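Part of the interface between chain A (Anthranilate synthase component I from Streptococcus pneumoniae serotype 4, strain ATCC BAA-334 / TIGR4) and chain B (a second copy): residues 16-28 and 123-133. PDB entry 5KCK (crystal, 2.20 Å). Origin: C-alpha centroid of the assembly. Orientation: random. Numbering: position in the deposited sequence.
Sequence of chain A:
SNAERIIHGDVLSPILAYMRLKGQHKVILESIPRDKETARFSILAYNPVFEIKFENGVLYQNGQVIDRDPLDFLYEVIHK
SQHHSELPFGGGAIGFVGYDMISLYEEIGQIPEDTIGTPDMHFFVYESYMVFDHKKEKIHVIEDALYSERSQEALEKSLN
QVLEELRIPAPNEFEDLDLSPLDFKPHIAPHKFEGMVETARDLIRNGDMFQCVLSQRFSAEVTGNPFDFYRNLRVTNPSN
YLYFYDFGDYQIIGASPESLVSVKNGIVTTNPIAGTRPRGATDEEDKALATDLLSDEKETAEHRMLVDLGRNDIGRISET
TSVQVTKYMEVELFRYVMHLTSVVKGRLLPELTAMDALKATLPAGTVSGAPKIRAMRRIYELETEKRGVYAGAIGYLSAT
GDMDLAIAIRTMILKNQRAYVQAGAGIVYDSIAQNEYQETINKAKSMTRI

Chain A 16-28: LAYMRLKGQHKVI
Chain B (123-133) FFVYESYMVFD

Chain A ends a helix at R20(A), runs through a loop, and enters a strand at V27(A). Chain B presents two strand segments, one leading into the region of E127(B) and one running on to D133(B). E127(B) has phi/psi -121/9, unlike the extended residues before and after it. The backbones do not pair; side chains fill the space between them. A17(A) CA lies 9.0 Å from M130(B) CA, and H25(A) CA lies 7.9 Å from F124(B) CA. Chain A therefore advances as chain B runs back. Together the stretches bury 334 Å². A17(A), L21(A), V27(A) and their chain B partners are buried; H25(A) is partly exposed.

On chain B, F124(B), Y126(B), M130(B) and F132(B) point toward chain A, all with chi1 m. V125(B) and V131(B) take t and stay out of reach.

At the helix end, A17(A) is a small bump. Its CB sits 3.9 Å from M130(B) SE and 4.0 Å from F132(B) CZ, at the edge of that ring. The methyl group touches both larger side chains. M130(B), a selenomethionine, has chi angles m, t, p. Its SE also meets L21(A) CD1 at 4.1 Å. L21(A), rotamer m,t, leaves helical geometry at phi/psi -68/141, but its N still bonds A17(A) O at 2.9 Å.

K26(A) points away from chain B. Its NZ ties the turn together, donating to Y18(A) O at 2.6 Å and L21(A) O at 2.8 Å.

H25(A) has positive phi (51/56) and chi -54°/-68°. Its ring lies on F124(B) (chi -70°/-65°) as an offset stack, with centroids 4.4 Å apart and planes at 30°. Flat rings suit both places because they can stack. H25(A) CB is 3.9 Å from the F124(B) ring centroid, over the face.

Y126(B), chi2 -90°, touches both H25(A) and V27(A) with its OH. The OH donates to H25(A) O at 2.7 Å, the one cross-stretch hydrogen bond. V27(A), chi1 m, packs against both the OH end and the ring: CG1 is 3.4 Å from Y126(B) OH, and CG2 3.8 Å from Y126(B) CZ.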

# COMPACT_ATOMS: atom_id res chain seq x y z
N LEU A 16 -5.51 14.99 -0.09
CA LEU A 16 -5.27 16.18 -0.91
C LEU A 16 -6.52 16.56 -1.70
O LEU A 16 -6.85 17.75 -1.81
CB LEU A 16 -4.10 15.95 -1.87
CG LEU A 16 -2.67 15.94 -1.31
CD1 LEU A 16 -1.68 15.70 -2.44
CD2 LEU A 16 -2.35 17.25 -0.60
N ALA A 17 -7.22 15.58 -2.26
CA ALA A 17 -8.44 15.89 -2.99
C ALA A 17 -9.45 16.57 -2.09
O ALA A 17 -10.04 17.60 -2.45
CB ALA A 17 -9.02 14.63 -3.63
N TYR A 18 -9.66 16.02 -0.89
CA TYR A 18 -10.65 16.59 0.03
C TYR A 18 -10.32 18.04 0.36
O TYR A 18 -11.20 18.91 0.34
CB TYR A 18 -10.72 15.76 1.30
CG TYR A 18 -11.95 16.04 2.13
CD1 TYR A 18 -11.99 17.09 3.05
CD2 TYR A 18 -13.08 15.27 1.98
CE1 TYR A 18 -13.12 17.34 3.80
CE2 TYR A 18 -14.21 15.49 2.74
CZ TYR A 18 -14.23 16.53 3.64
OH TYR A 18 -15.38 16.74 4.36
N MSE A 19 -9.05 18.32 0.67
CA MSE A 19 -8.64 19.66 1.05
C MSE A 19 -8.80 20.67 -0.08
O MSE A 19 -9.05 21.85 0.16
CB MSE A 19 -7.19 19.66 1.54
CG MSE A 19 -6.97 18.91 2.84
SE MSE A 19 -5.04 18.75 3.28
CE MSE A 19 -5.21 18.84 5.22
N ARG A 20 -8.62 20.21 -1.33
CA ARG A 20 -8.65 21.11 -2.48
C ARG A 20 -10.03 21.27 -3.09
O ARG A 20 -10.32 22.32 -3.68
CB ARG A 20 -7.68 20.61 -3.56
CG ARG A 20 -6.20 20.62 -3.14
CD ARG A 20 -5.31 20.02 -4.22
NE ARG A 20 -3.93 19.88 -3.76
CZ ARG A 20 -2.95 19.33 -4.48
NH1 ARG A 20 -3.20 18.85 -5.69
NH2 ARG A 20 -1.72 19.24 -3.98
N LEU A 21 -10.90 20.27 -2.96
CA LEU A 21 -12.22 20.36 -3.57
C LEU A 21 -13.06 21.42 -2.88
O LEU A 21 -13.02 21.58 -1.66
CB LEU A 21 -12.92 19.00 -3.52
CG LEU A 21 -12.37 18.02 -4.55
CD1 LEU A 21 -13.09 16.69 -4.49
CD2 LEU A 21 -12.44 18.60 -5.96
N LYS A 22 -13.82 22.16 -3.68
CA LYS A 22 -14.64 23.25 -3.17
C LYS A 22 -16.13 22.94 -3.18
O LYS A 22 -16.93 23.82 -2.86
CB LYS A 22 -14.36 24.51 -3.99
CG LYS A 22 -12.90 24.91 -3.98
CD LYS A 22 -12.46 25.32 -2.58
CE LYS A 22 -11.03 25.83 -2.57
NZ LYS A 22 -10.63 26.36 -1.24
N GLY A 23 -16.52 21.71 -3.52
CA GLY A 23 -17.92 21.36 -3.60
C GLY A 23 -18.60 21.25 -2.24
O GLY A 23 -17.97 21.19 -1.18
N GLN A 24 -19.93 21.22 -2.28
CA GLN A 24 -20.76 21.13 -1.09
C GLN A 24 -20.84 19.69 -0.58
O GLN A 24 -20.72 18.73 -1.35
CB GLN A 24 -22.17 21.64 -1.40
CG GLN A 24 -22.22 23.09 -1.89
CD GLN A 24 -23.60 23.50 -2.39
OE1 GLN A 24 -24.61 23.06 -1.86
NE2 GLN A 24 -23.63 24.35 -3.41
N HIS A 25 -21.04 19.55 0.74
CA HIS A 25 -21.37 18.28 1.41
C HIS A 25 -20.40 17.16 1.03
O HIS A 25 -20.79 16.09 0.56
CB HIS A 25 -22.81 17.86 1.10
CG HIS A 25 -23.82 18.91 1.42
ND1 HIS A 25 -24.10 19.31 2.71
CD2 HIS A 25 -24.62 19.66 0.62
CE1 HIS A 25 -25.03 20.25 2.69
NE2 HIS A 25 -25.36 20.48 1.44
N LYS A 26 -19.11 17.41 1.26
CA LYS A 26 -18.05 16.47 0.92
C LYS A 26 -17.99 15.31 1.93
O LYS A 26 -17.99 15.53 3.14
CB LYS A 26 -16.70 17.19 0.90
CG LYS A 26 -16.48 18.05 -0.33
CD LYS A 26 -15.68 19.31 -0.02
CE LYS A 26 -14.42 19.00 0.77
NZ LYS A 26 -13.48 20.17 0.76
N VAL A 27 -17.95 14.08 1.42
CA VAL A 27 -17.83 12.89 2.25
C VAL A 27 -16.67 12.05 1.73
O VAL A 27 -16.35 12.07 0.53
CB VAL A 27 -19.13 12.05 2.28
CG1 VAL A 27 -20.27 12.84 2.92
CG2 VAL A 27 -19.54 11.56 0.87
N ILE A 28 -16.02 11.33 2.64
CA ILE A 28 -14.99 10.35 2.31
C ILE A 28 -15.39 9.02 2.90
O ILE A 28 -15.72 8.94 4.08
CB ILE A 28 -13.59 10.71 2.86
CG1 ILE A 28 -13.23 12.15 2.67
CG2 ILE A 28 -12.52 9.83 2.20
CD1 ILE A 28 -11.83 12.46 3.20
N PHE B 123 -28.86 10.58 4.43
CA PHE B 123 -28.07 10.24 3.26
C PHE B 123 -27.97 11.45 2.34
O PHE B 123 -28.93 12.21 2.19
CB PHE B 123 -28.68 9.06 2.48
CG PHE B 123 -28.45 7.73 3.12
CD1 PHE B 123 -27.27 7.03 2.91
CD2 PHE B 123 -29.42 7.16 3.94
CE1 PHE B 123 -27.06 5.79 3.50
CE2 PHE B 123 -29.22 5.92 4.54
CZ PHE B 123 -28.04 5.24 4.32
N PHE B 124 -26.81 11.60 1.72
CA PHE B 124 -26.68 12.46 0.55
C PHE B 124 -26.61 11.58 -0.70
O PHE B 124 -26.04 10.49 -0.68
CB PHE B 124 -25.44 13.35 0.64
CG PHE B 124 -25.51 14.43 1.68
CD1 PHE B 124 -26.43 15.47 1.57
CD2 PHE B 124 -24.62 14.46 2.74
CE1 PHE B 124 -26.48 16.49 2.52
CE2 PHE B 124 -24.66 15.48 3.68
CZ PHE B 124 -25.59 16.49 3.58
N VAL B 125 -27.18 12.08 -1.80
CA VAL B 125 -27.29 11.32 -3.04
C VAL B 125 -26.43 12.00 -4.10
O VAL B 125 -26.67 13.16 -4.45
CB VAL B 125 -28.75 11.21 -3.50
CG1 VAL B 125 -28.86 10.33 -4.73
CG2 VAL B 125 -29.62 10.68 -2.36
N TYR B 126 -25.45 11.26 -4.64
CA TYR B 126 -24.38 11.84 -5.44
C TYR B 126 -24.32 11.26 -6.85
O TYR B 126 -24.41 10.03 -7.04
CB TYR B 126 -23.00 11.61 -4.81
CG TYR B 126 -22.80 12.21 -3.44
CD1 TYR B 126 -22.32 13.51 -3.29
CD2 TYR B 126 -23.07 11.48 -2.30
CE1 TYR B 126 -22.11 14.05 -2.03
CE2 TYR B 126 -22.88 12.01 -1.05
CZ TYR B 126 -22.40 13.29 -0.91
OH TYR B 126 -22.22 13.81 0.36
N GLU B 127 -24.09 12.14 -7.83
CA GLU B 127 -23.65 11.76 -9.16
C GLU B 127 -22.32 12.42 -9.51
O GLU B 127 -21.88 12.33 -10.67
CB GLU B 127 -24.71 12.13 -10.21
CG GLU B 127 -25.12 13.59 -10.16
CD GLU B 127 -26.25 13.91 -11.13
OE1 GLU B 127 -27.06 13.00 -11.44
OE2 GLU B 127 -26.31 15.07 -11.59
N SER B 128 -21.67 13.06 -8.55
CA SER B 128 -20.36 13.67 -8.73
C SER B 128 -19.45 13.12 -7.64
O SER B 128 -19.70 13.36 -6.45
CB SER B 128 -20.43 15.20 -8.63
OG SER B 128 -21.48 15.71 -9.43
N TYR B 129 -18.40 12.42 -8.04
CA TYR B 129 -17.58 11.72 -7.06
C TYR B 129 -16.28 11.26 -7.72
O TYR B 129 -16.14 11.28 -8.95
CB TYR B 129 -18.34 10.52 -6.46
CG TYR B 129 -18.73 9.51 -7.51
CD1 TYR B 129 -19.87 9.69 -8.29
CD2 TYR B 129 -17.94 8.39 -7.75
CE1 TYR B 129 -20.23 8.77 -9.26
CE2 TYR B 129 -18.29 7.47 -8.72
CZ TYR B 129 -19.43 7.67 -9.48
OH TYR B 129 -19.79 6.77 -10.45
N MSE B 130 -15.33 10.87 -6.89
CA MSE B 130 -14.07 10.29 -7.33
C MSE B 130 -13.91 8.93 -6.68
O MSE B 130 -14.31 8.75 -5.53
CB MSE B 130 -12.87 11.14 -6.93
CG MSE B 130 -12.88 12.57 -7.38
SE MSE B 130 -11.41 13.46 -6.46
CE MSE B 130 -9.98 12.41 -7.00
N VAL B 131 -13.29 7.99 -7.38
CA VAL B 131 -12.95 6.69 -6.81
C VAL B 131 -11.44 6.50 -6.97
O VAL B 131 -10.93 6.54 -8.09
CB VAL B 131 -13.73 5.55 -7.47
CG1 VAL B 131 -13.45 4.23 -6.76
CG2 VAL B 131 -15.23 5.87 -7.44
N PHE B 132 -10.75 6.34 -5.85
CA PHE B 132 -9.33 6.00 -5.86
C PHE B 132 -9.21 4.48 -5.93
O PHE B 132 -9.55 3.79 -4.98
CB PHE B 132 -8.62 6.54 -4.61
CG PHE B 132 -8.45 8.03 -4.59
CD1 PHE B 132 -9.53 8.87 -4.39
CD2 PHE B 132 -7.18 8.60 -4.75
CE1 PHE B 132 -9.37 10.25 -4.36
CE2 PHE B 132 -7.01 9.98 -4.72
CZ PHE B 132 -8.11 10.80 -4.52
N ASP B 133 -8.74 3.97 -7.07
CA ASP B 133 -8.46 2.54 -7.21
C ASP B 133 -6.99 2.36 -6.84
O ASP B 133 -6.10 2.42 -7.69
CB ASP B 133 -8.77 2.05 -8.62
CG ASP B 133 -8.64 0.54 -8.77
OD1 ASP B 133 -8.07 -0.13 -7.88
OD2 ASP B 133 -9.11 0.01 -9.79